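Local coordinates for transcriptional activator PlcR protein (Bacillus thuringiensis, PDB 3U3W) that activates virulence genes as a quorum-sensing transcription regulator, binding DNA, probably through its helix-turn-helix domain, in complex with its signal peptide, at residues A[151-163]-A[177-191]. Residues are numbered along the deposited sequence; the frame is centred on the assembly and turned at random.
Sequences VYQNLYIENAIAN and LFEQILKQLEALHDN
With CG anti to the carbonyl carbon (chi1 -60°), Y152 lays its ring alongside the turn after helix 171-187, while N191 swings CG anti to its own backbone N (chi1 -174°) and slides across that ring. The amide stands steeply on the tyrosine: N191 ND2 lies 3.3 Å above the ring plane, over its centre, and N191 CB makes a CH-pi contact with the same ring. Beyond the ring, Y152 OH donates to H189 O at 2.5 Å, coming in from above the carbonyl plane rather than along a lone pair. N191 ND2 also donates to Y156 OH at 2.9 Å, and the tyrosine oxygen lies in the amide plane. The Y152 face and the bond to Y156 OH help to orient the N191 amide, whose OD1 makes a weak N-cap bond to F194 N at the start of helix 192-208.

Further along, L155 CD1 meets L188 CD1 tip to tip at 3.8 Å and L185 CD2 at the same distance, and its CD2 leans on the amide of Q184. At the margin, Q184 NE2 donates to the syn lone pair of E158 OE2 (3.0 Å). Toward the far end A162 CB sits over one face of the F178 ring, offset toward the rim, 3.6 Å from the centroid, while N163 OD1 and N159 OD1 approach the ring edge. L177 CD2 tucks against I161 CG2.

Segments 153-163 and 177-187 run antiparallel at 161°, their axes approaching to 9.5 Å, as in the helical hairpins of tetratricopeptide repeats. Helix 192-208 packs against the pair, its N201 bonding N159 OD1; N159 ND2 bonds the backbone of the bound peptide. The second subunit reaches H189 with its H62, and helices 109-125 and 131-143 pack against helix 153-167.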
ATOM      1  N   VAL A 151       1.564  -7.019  11.761  1.00 44.21           N
ATOM      2  CA  VAL A 151       2.831  -7.093  12.490  1.00 44.93           C
ATOM      3  C   VAL A 151       3.310  -5.738  13.030  1.00 34.74           C
ATOM      4  O   VAL A 151       4.235  -5.698  13.817  1.00 31.46           O
ATOM      5  CB  VAL A 151       3.975  -7.780  11.660  1.00 49.19           C
ATOM      6  CG1 VAL A 151       3.525  -9.120  11.128  1.00 39.73           C
ATOM      7  CG2 VAL A 151       4.471  -6.888  10.520  1.00 31.12           C
ATOM      8  N   TYR A 152       2.674  -4.642  12.618  1.00 36.70           N
ATOM      9  CA  TYR A 152       3.143  -3.299  12.983  1.00 34.67           C
ATOM     10  C   TYR A 152       2.409  -2.659  14.159  1.00 36.89           C
ATOM     11  O   TYR A 152       2.775  -1.559  14.577  1.00 35.01           O
ATOM     12  CB  TYR A 152       3.051  -2.352  11.782  1.00 32.56           C
ATOM     13  CG  TYR A 152       3.880  -2.809  10.615  1.00 43.96           C
ATOM     14  CD1 TYR A 152       5.235  -2.512  10.540  1.00 38.87           C
ATOM     15  CD2 TYR A 152       3.311  -3.551   9.588  1.00 34.91           C
ATOM     16  CE1 TYR A 152       6.001  -2.944   9.471  1.00 37.50           C
ATOM     17  CE2 TYR A 152       4.063  -3.984   8.523  1.00 36.96           C
ATOM     18  CZ  TYR A 152       5.410  -3.680   8.466  1.00 49.03           C
ATOM     19  OH  TYR A 152       6.160  -4.119   7.392  1.00 65.15           O
ATOM     20  N   GLN A 153       1.380  -3.333  14.675  1.00 29.34           N
ATOM     21  CA  GLN A 153       0.506  -2.755  15.701  1.00 31.01           C
ATOM     22  C   GLN A 153       1.229  -2.299  16.989  1.00 32.50           C
ATOM     23  O   GLN A 153       0.990  -1.198  17.465  1.00 32.81           O
ATOM     24  CB  GLN A 153      -0.635  -3.712  16.031  1.00 26.22           C
ATOM     25  CG  GLN A 153      -1.692  -3.106  16.919  1.00 35.59           C
ATOM     26  CD  GLN A 153      -3.062  -3.722  16.690  1.00 43.15           C
ATOM     27  OE1 GLN A 153      -3.767  -3.370  15.734  1.00 30.77           O
ATOM     28  NE2 GLN A 153      -3.446  -4.648  17.563  1.00 27.73           N
ATOM     29  N   ASN A 154       2.106  -3.139  17.539  1.00 25.99           N
ATOM     30  CA  ASN A 154       2.953  -2.731  18.658  1.00 36.13           C
ATOM     31  C   ASN A 154       3.799  -1.486  18.369  1.00 35.60           C
ATOM     32  O   ASN A 154       3.997  -0.646  19.255  1.00 33.46           O
ATOM     33  CB  ASN A 154       3.872  -3.875  19.110  1.00 28.87           C
ATOM     34  CG  ASN A 154       3.117  -5.014  19.719  1.00 34.71           C
ATOM     35  OD1 ASN A 154       2.004  -4.847  20.202  1.00 37.41           O
ATOM     36  ND2 ASN A 154       3.713  -6.196  19.693  1.00 50.70           N
ATOM     37  N   LEU A 155       4.322  -1.383  17.147  1.00 28.87           N
ATOM     38  CA  LEU A 155       5.101  -0.211  16.767  1.00 31.59           C
ATOM     39  C   LEU A 155       4.209   1.028  16.756  1.00 25.51           C
ATOM     40  O   LEU A 155       4.619   2.100  17.192  1.00 21.89           O
ATOM     41  CB  LEU A 155       5.823  -0.416  15.426  1.00 27.40           C
ATOM     42  CG  LEU A 155       6.859  -1.551  15.459  1.00 38.89           C
ATOM     43  CD1 LEU A 155       7.616  -1.664  14.157  1.00 34.00           C
ATOM     44  CD2 LEU A 155       7.836  -1.367  16.604  1.00 45.76           C
ATOM     45  N   TYR A 156       2.974   0.867  16.294  1.00 24.57           N
ATOM     46  CA  TYR A 156       2.029   1.977  16.296  1.00 32.89           C
ATOM     47  C   TYR A 156       1.742   2.465  17.728  1.00 30.47           C
ATOM     48  O   TYR A 156       1.641   3.665  17.989  1.00 31.02           O
ATOM     49  CB  TYR A 156       0.727   1.571  15.627  1.00 31.68           C
ATOM     50  CG  TYR A 156       0.855   1.114  14.190  1.00 34.36           C
ATOM     51  CD1 TYR A 156       1.922   1.515  13.404  1.00 36.20           C
ATOM     52  CD2 TYR A 156      -0.113   0.280  13.616  1.00 34.27           C
ATOM     53  CE1 TYR A 156       2.035   1.095  12.074  1.00 38.68           C
ATOM     54  CE2 TYR A 156      -0.014  -0.142  12.312  1.00 28.19           C
ATOM     55  CZ  TYR A 156       1.065   0.269  11.536  1.00 45.21           C
ATOM     56  OH  TYR A 156       1.181  -0.142  10.225  1.00 39.31           O
ATOM     57  N   ILE A 157       1.622   1.519  18.652  1.00 26.82           N
ATOM     58  CA  ILE A 157       1.435   1.835  20.063  1.00 27.49           C
ATOM     59  C   ILE A 157       2.684   2.537  20.659  1.00 36.07           C
ATOM     60  O   ILE A 157       2.569   3.526  21.396  1.00 25.00           O
ATOM     61  CB  ILE A 157       1.010   0.562  20.850  1.00 28.67           C
ATOM     62  CG1 ILE A 157      -0.376   0.102  20.373  1.00 28.53           C
ATOM     63  CG2 ILE A 157       0.973   0.822  22.363  1.00 19.42           C
ATOM     64  CD1 ILE A 157      -0.769  -1.295  20.821  1.00 29.14           C
ATOM     65  N   GLU A 158       3.873   2.051  20.308  1.00 24.86           N
ATOM     66  CA  GLU A 158       5.097   2.726  20.720  1.00 26.41           C
ATOM     67  C   GLU A 158       5.189   4.152  20.198  1.00 28.69           C
ATOM     68  O   GLU A 158       5.708   5.039  20.886  1.00 28.52           O
ATOM     69  CB  GLU A 158       6.325   1.916  20.320  1.00 32.21           C
ATOM     70  CG  GLU A 158       6.518   0.689  21.198  1.00 33.61           C
ATOM     71  CD  GLU A 158       7.507  -0.292  20.609  1.00 49.88           C
ATOM     72  OE1 GLU A 158       7.269  -1.518  20.691  1.00 70.25           O
ATOM     73  OE2 GLU A 158       8.526   0.161  20.063  1.00 45.81           O
ATOM     74  N   ASN A 159       4.684   4.377  18.987  1.00 28.00           N
ATOM     75  CA  ASN A 159       4.722   5.701  18.407  1.00 16.81           C
ATOM     76  C   ASN A 159       3.826   6.633  19.205  1.00 21.77           C
ATOM     77  O   ASN A 159       4.237   7.735  19.538  1.00 29.02           O
ATOM     78  CB  ASN A 159       4.346   5.689  16.913  1.00 20.23           C
ATOM     79  CG  ASN A 159       4.139   7.101  16.348  1.00 21.77           C
ATOM     80  OD1 ASN A 159       5.085   7.811  15.999  1.00 20.04           O
ATOM     81  ND2 ASN A 159       2.904   7.517  16.293  1.00 17.63           N
ATOM     82  N   ALA A 160       2.610   6.194  19.526  1.00 23.76           N
ATOM     83  CA  ALA A 160       1.731   6.966  20.430  1.00 28.78           C
ATOM     84  C   ALA A 160       2.406   7.281  21.783  1.00 25.98           C
ATOM     85  O   ALA A 160       2.436   8.427  22.221  1.00 23.75           O
ATOM     86  CB  ALA A 160       0.389   6.248  20.647  1.00 17.65           C
ATOM     87  N   ILE A 161       2.973   6.263  22.421  1.00 23.37           N
ATOM     88  CA  ILE A 161       3.717   6.475  23.650  1.00 28.05           C
ATOM     89  C   ILE A 161       4.803   7.546  23.477  1.00 33.36           C
ATOM     90  O   ILE A 161       4.920   8.456  24.293  1.00 24.60           O
ATOM     91  CB  ILE A 161       4.336   5.163  24.165  1.00 36.21           C
ATOM     92  CG1 ILE A 161       3.237   4.210  24.656  1.00 26.57           C
ATOM     93  CG2 ILE A 161       5.335   5.458  25.271  1.00 27.11           C
ATOM     94  CD1 ILE A 161       3.706   2.777  24.934  1.00 18.54           C
ATOM     95  N   ALA A 162       5.583   7.453  22.400  1.00 34.50           N
ATOM     96  CA  ALA A 162       6.660   8.418  22.160  1.00 21.63           C
ATOM     97  C   ALA A 162       6.147   9.854  21.932  1.00 32.14           C
ATOM     98  O   ALA A 162       6.771  10.820  22.377  1.00 21.03           O
ATOM     99  CB  ALA A 162       7.517   7.965  20.995  1.00 23.68           C
ATOM    100  N   ASN A 163       5.013   9.979  21.237  1.00 21.65           N
ATOM    101  CA  ASN A 163       4.362  11.268  21.016  1.00 27.82           C
ATOM    102  C   ASN A 163       3.952  11.925  22.323  1.00 25.73           C
ATOM    103  O   ASN A 163       4.015  13.138  22.466  1.00 31.89           O
ATOM    104  CB  ASN A 163       3.085  11.104  20.169  1.00 26.16           C
ATOM    105  CG  ASN A 163       3.375  10.883  18.683  1.00 34.41           C
ATOM    106  OD1 ASN A 163       4.493  11.069  18.218  1.00 30.81           O
ATOM    107  ND2 ASN A 163       2.351  10.499  17.936  1.00 26.07           N
ATOM    108  N   LEU A 177      12.738   6.861  22.168  1.00 33.92           N
ATOM    109  CA  LEU A 177      11.731   5.894  21.755  1.00 26.88           C
ATOM    110  C   LEU A 177      11.512   5.936  20.234  1.00 34.42           C
ATOM    111  O   LEU A 177      11.380   4.895  19.589  1.00 27.37           O
ATOM    112  CB  LEU A 177      10.421   6.065  22.533  1.00 27.18           C
ATOM    113  CG  LEU A 177       9.340   5.029  22.182  1.00 44.68           C
ATOM    114  CD1 LEU A 177       9.910   3.611  21.997  1.00 39.16           C
ATOM    115  CD2 LEU A 177       8.188   5.011  23.194  1.00 30.95           C
ATOM    116  N   PHE A 178      11.512   7.134  19.660  1.00 26.16           N
ATOM    117  CA  PHE A 178      11.466   7.271  18.208  1.00 23.63           C
ATOM    118  C   PHE A 178      12.629   6.542  17.533  1.00 38.92           C
ATOM    119  O   PHE A 178      12.429   5.781  16.573  1.00 29.48           O
ATOM    120  CB  PHE A 178      11.449   8.745  17.796  1.00 22.97           C
ATOM    121  CG  PHE A 178      10.144   9.415  18.075  1.00 20.68           C
ATOM    122  CD1 PHE A 178       8.945   8.831  17.644  1.00 23.96           C
ATOM    123  CD2 PHE A 178      10.091  10.605  18.784  1.00 18.70           C
ATOM    124  CE1 PHE A 178       7.718   9.425  17.918  1.00 20.43           C
ATOM    125  CE2 PHE A 178       8.869  11.208  19.054  1.00 24.84           C
ATOM    126  CZ  PHE A 178       7.677  10.611  18.614  1.00 24.35           C
ATOM    127  N   GLU A 179      13.842   6.769  18.034  1.00 37.96           N
ATOM    128  CA  GLU A 179      15.005   6.080  17.493  1.00 33.31           C
ATOM    129  C   GLU A 179      14.855   4.562  17.600  1.00 29.18           C
ATOM    130  O   GLU A 179      15.223   3.853  16.678  1.00 36.33           O
ATOM    131  CB  GLU A 179      16.290   6.545  18.170  1.00 33.63           C
ATOM    132  CG  GLU A 179      16.634   8.005  17.915  1.00 39.82           C
ATOM    133  CD  GLU A 179      17.943   8.400  18.579  1.00 43.64           C
ATOM    134  OE1 GLU A 179      18.452   7.605  19.395  1.00 36.73           O
ATOM    135  OE2 GLU A 179      18.469   9.494  18.275  1.00 43.47           O
ATOM    136  N   GLN A 180      14.314   4.057  18.704  1.00 30.61           N
ATOM    137  CA  GLN A 180      14.104   2.609  18.821  1.00 33.23           C
ATOM    138  C   GLN A 180      13.127   2.086  17.776  1.00 36.57           C
ATOM    139  O   GLN A 180      13.317   0.989  17.259  1.00 37.57           O
ATOM    140  CB  GLN A 180      13.567   2.215  20.190  1.00 26.36           C
ATOM    141  CG  GLN A 180      14.574   1.977  21.284  1.00 49.44           C
ATOM    142  CD  GLN A 180      13.874   1.826  22.631  1.00 73.17           C
ATOM    143  OE1 GLN A 180      14.117   2.606  23.559  1.00 70.41           O
ATOM    144  NE2 GLN A 180      12.971   0.842  22.730  1.00 65.22           N
ATOM    145  N   ILE A 181      12.066   2.851  17.502  1.00 33.45           N
ATOM    146  CA  ILE A 181      11.067   2.455  16.495  1.00 37.20           C
ATOM    147  C   ILE A 181      11.665   2.383  15.090  1.00 26.37           C
ATOM    148  O   ILE A 181      11.468   1.399  14.370  1.00 38.14           O
ATOM    149  CB  ILE A 181       9.805   3.377  16.495  1.00 32.85           C
ATOM    150  CG1 ILE A 181       9.072   3.286  17.831  1.00 23.17           C
ATOM    151  CG2 ILE A 181       8.857   3.006  15.347  1.00 25.10           C
ATOM    152  CD1 ILE A 181       8.227   4.496  18.162  1.00 19.15           C
ATOM    153  N   LEU A 182      12.404   3.413  14.697  1.00 29.96           N
ATOM    154  CA  LEU A 182      13.075   3.415  13.393  1.00 33.18           C
ATOM    155  C   LEU A 182      14.015   2.227  13.231  1.00 36.57           C
ATOM    156  O   LEU A 182      14.151   1.688  12.133  1.00 33.16           O
ATOM    157  CB  LEU A 182      13.831   4.725  13.161  1.00 25.99           C
ATOM    158  CG  LEU A 182      12.884   5.932  13.093  1.00 34.39           C
ATOM    159  CD1 LEU A 182      13.637   7.256  13.113  1.00 29.91           C
ATOM    160  CD2 LEU A 182      11.962   5.828  11.873  1.00 28.96           C
ATOM    161  N   LYS A 183      14.644   1.825  14.335  1.00 34.06           N
ATOM    162  CA  LYS A 183      15.561   0.687  14.369  1.00 39.94           C
ATOM    163  C   LYS A 183      14.825  -0.646  14.205  1.00 38.45           C
ATOM    164  O   LYS A 183      15.235  -1.498  13.419  1.00 44.56           O
ATOM    165  CB  LYS A 183      16.369   0.706  15.676  1.00 45.53           C
ATOM    166  CG  LYS A 183      17.438  -0.376  15.792  1.00 49.59           C
ATOM    167  CD  LYS A 183      18.321  -0.162  17.023  1.00 68.92           C
ATOM    168  CE  LYS A 183      19.538  -1.098  17.021  1.00 93.74           C
ATOM    169  NZ  LYS A 183      19.182  -2.547  16.897  1.00 96.21           N
ATOM    170  N   GLN A 184      13.743  -0.814  14.955  1.00 35.09           N
ATOM    171  CA  GLN A 184      12.879  -1.979  14.827  1.00 37.70           C
ATOM    172  C   GLN A 184      12.280  -2.089  13.429  1.00 44.31           C
ATOM    173  O   GLN A 184      12.024  -3.194  12.963  1.00 42.44           O
ATOM    174  CB  GLN A 184      11.758  -1.938  15.875  1.00 43.20           C
ATOM    175  CG  GLN A 184      12.249  -2.040  17.321  1.00 45.79           C
ATOM    176  CD  GLN A 184      11.140  -1.823  18.342  1.00 49.09           C
ATOM    177  OE1 GLN A 184      10.203  -2.615  18.432  1.00 70.32           O
ATOM    178  NE2 GLN A 184      11.248  -0.752  19.123  1.00 43.44           N
ATOM    179  N   LEU A 185      12.069  -0.946  12.769  1.00 38.47           N
ATOM    180  CA  LEU A 185      11.564  -0.910  11.397  1.00 41.07           C
ATOM    181  C   LEU A 185      12.570  -1.420  10.362  1.00 50.12           C
ATOM    182  O   LEU A 185      12.180  -2.049   9.375  1.00 52.98           O
ATOM    183  CB  LEU A 185      11.140   0.509  11.011  1.00 40.70           C
ATOM    184  CG  LEU A 185       9.716   0.919  11.352  1.00 39.09           C
ATOM    185  CD1 LEU A 185       9.410   2.273  10.735  1.00 46.52           C
ATOM    186  CD2 LEU A 185       8.747  -0.124  10.834  1.00 42.70           C
ATOM    187  N   GLU A 186      13.855  -1.125  10.577  1.00 55.01           N
ATOM    188  CA  GLU A 186      14.930  -1.620   9.710  1.00 51.82           C
ATOM    189  C   GLU A 186      14.755  -3.115   9.509  1.00 51.91           C
ATOM    190  O   GLU A 186      14.824  -3.626   8.389  1.00 53.06           O
ATOM    191  CB  GLU A 186      16.301  -1.378  10.349  1.00 53.67           C
ATOM    192  CG  GLU A 186      16.641   0.081  10.647  1.00 68.25           C
ATOM    193  CD  GLU A 186      17.277   0.798   9.461  1.00101.72           C
ATOM    194  OE1 GLU A 186      17.769   0.111   8.531  1.00 90.49           O
ATOM    195  OE2 GLU A 186      17.286   2.052   9.467  1.00 89.99           O
ATOM    196  N   ALA A 187      14.518  -3.797  10.627  1.00 46.68           N
ATOM    197  CA  ALA A 187      14.314  -5.243  10.679  1.00 55.72           C
ATOM    198  C   ALA A 187      13.052  -5.734   9.965  1.00 55.19           C
ATOM    199  O   ALA A 187      13.090  -6.742   9.267  1.00 68.68           O
ATOM    200  CB  ALA A 187      14.303  -5.718  12.141  1.00 51.70           C
ATOM    201  N   LEU A 188      11.934  -5.042  10.145  1.00 46.34           N
ATOM    202  CA  LEU A 188      10.688  -5.521   9.575  1.00 49.49           C
ATOM    203  C   LEU A 188      10.569  -5.186   8.096  1.00 51.14           C
ATOM    204  O   LEU A 188      11.216  -4.284   7.579  1.00 57.95           O
ATOM    205  CB  LEU A 188       9.474  -4.983  10.338  1.00 47.83           C
ATOM    206  CG  LEU A 188       9.430  -5.253  11.845  1.00 43.36           C
ATOM    207  CD1 LEU A 188       8.029  -4.996  12.396  1.00 41.18           C
ATOM    208  CD2 LEU A 188       9.869  -6.669  12.159  1.00 47.53           C
ATOM    209  N   HIS A 189       9.730  -5.948   7.416  0.83 59.56           N
ATOM    210  CA  HIS A 189       9.373  -5.659   6.038  0.79 68.10           C
ATOM    211  C   HIS A 189       8.939  -4.201   5.876  0.89 62.74           C
ATOM    212  O   HIS A 189       8.545  -3.542   6.838  0.91 58.39           O
ATOM    213  CB  HIS A 189       8.302  -6.645   5.552  1.00 65.96           C
ATOM    214  CG  HIS A 189       8.857  -7.994   5.209  1.00 86.90           C
ATOM    215  ND1 HIS A 189       9.862  -8.592   5.941  1.00 81.80           N
ATOM    216  CD2 HIS A 189       8.571  -8.846   4.196  1.00 76.59           C
ATOM    217  CE1 HIS A 189      10.162  -9.759   5.400  1.00 81.60           C
ATOM    218  NE2 HIS A 189       9.395  -9.937   4.339  1.00 78.26           N
ATOM    219  N   ASP A 190       9.036  -3.697   4.656  1.00 53.80           N
ATOM    220  CA  ASP A 190       8.757  -2.299   4.402  1.00 59.08           C
ATOM    221  C   ASP A 190       7.338  -1.861   4.744  1.00 57.31           C
ATOM    222  O   ASP A 190       6.354  -2.441   4.287  1.00 54.71           O
ATOM    223  CB  ASP A 190       9.115  -1.937   2.959  1.00 63.58           C
ATOM    224  CG  ASP A 190      10.616  -2.108   2.668  1.00 81.81           C
ATOM    225  OD1 ASP A 190      11.429  -2.135   3.642  1.00 56.86           O
ATOM    226  OD2 ASP A 190      10.968  -2.226   1.467  1.00 63.81           O
ATOM    227  N   ASN A 191       7.272  -0.831   5.579  1.00 49.88           N
ATOM    228  CA  ASN A 191       6.059  -0.080   5.850  1.00 42.49           C
ATOM    229  C   ASN A 191       6.481   1.376   5.805  1.00 43.37           C
ATOM    230  O   ASN A 191       6.671   2.014   6.842  1.00 36.43           O
ATOM    231  CB  ASN A 191       5.514  -0.423   7.229  1.00 36.38           C
ATOM    232  CG  ASN A 191       4.159   0.218   7.503  1.00 42.09           C
ATOM    233  OD1 ASN A 191       3.701   1.112   6.777  1.00 42.25           O
ATOM    234  ND2 ASN A 191       3.516  -0.232   8.569  1.00 35.02           N
TER